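Local atomic coordinates of phosphodiesterase (Trypanosoma brucei brucei, PDB entry 5H2Q), a protein that belongs to the cyclic nucleotide phosphodiesterase family and has the all-helical, metal-binding fold of the HD superfamily. Residues 210-214 with 232-236. Numbering follows the deposited sequence.
Sequences FLEKY and MTMDV
Helices 207-217 and 227-242, consecutive in the all-helical phosphodiesterase fold, pack here as a helical hairpin, running roughly antiparallel. Both segments, 210-214 and 232-236, are regular alpha helix; their axes approach to 9.8 Å at a signed crossing angle of -142°, with the CA atoms of Tyr-214 and Met-232 5.7 Å apart. No direct hydrogen bond joins the segments, so apolar side chains carry most of the contact. Met-232, with all three chi angles m, folds its CE in between the helices, 3.3 Å from Phe-210 O, 3.9 Å from Phe-210 CD1 at the ring edge and 4.0 Å from Tyr-214 CB. Its SD lies 3.8 Å from CD of the extended Lys-213 at the exposed margin. Thr-233 OG1, hydrogen-bonded to His-229 O, sits at the edge of the Tyr-214 ring, 3.6 Å from CE1. Asp-235 brings OD2 to 3.4 Å from Phe-210 CE1, while its OD1 is hydrogen-bonded to Gln-231 NE2. Val-236, with chi1 t, places CG2 over one face of the ring of Tyr-214, also chi1 t, a CH-pi contact 3.9 Å from the centroid; Ile-309 of helix 290-312 touches both residues. Beside this packing, a single water bridges the two helices, 2.7 Å from Tyr-214 OH and donating to Thr-233 OG1 at 2.8 Å.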
loop_
_atom_site.group_PDB
_atom_site.type_symbol
_atom_site.label_atom_id
_atom_site.label_comp_id
_atom_site.label_asym_id
_atom_site.label_seq_id
_atom_site.Cartn_x
_atom_site.Cartn_y
_atom_site.Cartn_z
ATOM N N PHE A 210 -12.440 -7.781 -7.133
ATOM C CA PHE A 210 -12.683 -7.165 -5.820
ATOM C C PHE A 210 -13.604 -5.968 -5.857
ATOM O O PHE A 210 -14.461 -5.862 -4.973
ATOM C CB PHE A 210 -11.371 -6.800 -5.131
ATOM C CG PHE A 210 -10.737 -8.032 -4.566
ATOM C CD1 PHE A 210 -11.103 -8.511 -3.309
ATOM C CD2 PHE A 210 -9.760 -8.719 -5.280
ATOM C CE1 PHE A 210 -10.510 -9.663 -2.782
ATOM C CE2 PHE A 210 -9.158 -9.860 -4.745
ATOM C CZ PHE A 210 -9.542 -10.331 -3.504
ATOM N N LEU A 211 -13.423 -5.058 -6.851
ATOM C CA LEU A 211 -14.248 -3.861 -7.006
ATOM C C LEU A 211 -15.728 -4.212 -7.208
ATOM O O LEU A 211 -16.569 -3.687 -6.489
ATOM C CB LEU A 211 -13.750 -2.911 -8.126
ATOM C CG LEU A 211 -14.653 -1.670 -8.427
ATOM C CD1 LEU A 211 -14.814 -0.773 -7.188
ATOM C CD2 LEU A 211 -14.140 -0.862 -9.598
ATOM N N GLU A 212 -16.038 -5.085 -8.169
ATOM C CA GLU A 212 -17.438 -5.425 -8.429
ATOM C C GLU A 212 -18.055 -6.267 -7.291
ATOM O O GLU A 212 -19.235 -6.062 -6.985
ATOM C CB GLU A 212 -17.635 -6.044 -9.828
ATOM C CG GLU A 212 -17.304 -5.077 -10.970
ATOM C CD GLU A 212 -18.006 -3.730 -11.071
ATOM O OE1 GLU A 212 -17.373 -2.776 -11.579
ATOM O OE2 GLU A 212 -19.184 -3.623 -10.661
ATOM N N LYS A 213 -17.250 -7.123 -6.603
ATOM C CA LYS A 213 -17.723 -7.905 -5.455
ATOM C C LYS A 213 -18.148 -6.973 -4.305
ATOM O O LYS A 213 -19.159 -7.230 -3.642
ATOM C CB LYS A 213 -16.680 -8.928 -4.976
ATOM C CG LYS A 213 -17.254 -9.954 -4.003
ATOM C CD LYS A 213 -16.229 -10.926 -3.433
ATOM C CE LYS A 213 -16.855 -11.724 -2.308
ATOM N NZ LYS A 213 -15.901 -12.674 -1.679
ATOM N N TYR A 214 -17.410 -5.872 -4.108
ATOM C CA TYR A 214 -17.716 -4.886 -3.080
ATOM C C TYR A 214 -18.991 -4.133 -3.445
ATOM O O TYR A 214 -19.892 -4.035 -2.614
ATOM C CB TYR A 214 -16.536 -3.910 -2.903
ATOM C CG TYR A 214 -16.817 -2.708 -2.029
ATOM C CD1 TYR A 214 -16.861 -2.825 -0.638
ATOM C CD2 TYR A 214 -16.954 -1.438 -2.579
ATOM C CE1 TYR A 214 -17.100 -1.717 0.173
ATOM C CE2 TYR A 214 -17.222 -0.326 -1.780
ATOM C CZ TYR A 214 -17.271 -0.467 -0.401
ATOM O OH TYR A 214 -17.505 0.636 0.390
ATOM N N MET A 232 -14.570 -6.874 2.791
ATOM C CA MET A 232 -14.583 -6.254 1.477
ATOM C C MET A 232 -14.232 -4.771 1.554
ATOM O O MET A 232 -13.525 -4.288 0.687
ATOM C CB MET A 232 -15.906 -6.528 0.729
ATOM C CG MET A 232 -16.018 -7.965 0.201
ATOM S SD MET A 232 -14.710 -8.600 -0.878
ATOM C CE MET A 232 -14.475 -7.216 -1.964
ATOM N N THR A 233 -14.679 -4.046 2.616
ATOM C CA THR A 233 -14.325 -2.651 2.819
ATOM C C THR A 233 -12.794 -2.571 3.060
ATOM O O THR A 233 -12.141 -1.683 2.515
ATOM C CB THR A 233 -15.119 -2.045 3.991
ATOM O OG1 THR A 233 -16.521 -2.177 3.715
ATOM C CG2 THR A 233 -14.792 -0.596 4.218
ATOM N N MET A 234 -12.251 -3.483 3.885
ATOM C CA MET A 234 -10.800 -3.519 4.150
ATOM C C MET A 234 -10.022 -3.757 2.838
ATOM O O MET A 234 -9.062 -3.044 2.567
ATOM C CB MET A 234 -10.464 -4.641 5.140
ATOM C CG MET A 234 -11.003 -4.387 6.555
ATOM S SD MET A 234 -10.494 -5.648 7.720
ATOM C CE MET A 234 -8.738 -5.199 7.925
ATOM N N ASP A 235 -10.470 -4.722 2.007
ATOM C CA ASP A 235 -9.806 -5.010 0.712
ATOM C C ASP A 235 -9.849 -3.777 -0.177
ATOM O O ASP A 235 -8.826 -3.360 -0.729
ATOM C CB ASP A 235 -10.529 -6.166 -0.004
ATOM C CG ASP A 235 -10.485 -7.515 0.664
ATOM O OD1 ASP A 235 -9.627 -7.714 1.571
ATOM O OD2 ASP A 235 -11.272 -8.399 0.256
ATOM N N VAL A 236 -11.035 -3.144 -0.281
ATOM C CA VAL A 236 -11.219 -1.926 -1.070
ATOM C C VAL A 236 -10.366 -0.761 -0.558
ATOM O O VAL A 236 -9.800 -0.010 -1.363
ATOM C CB VAL A 236 -12.731 -1.598 -1.160
ATOM C CG1 VAL A 236 -12.992 -0.125 -1.480
ATOM C CG2 VAL A 236 -13.375 -2.518 -2.184
HETATM O O HOH W 1 -17.903 0.137 3.059
#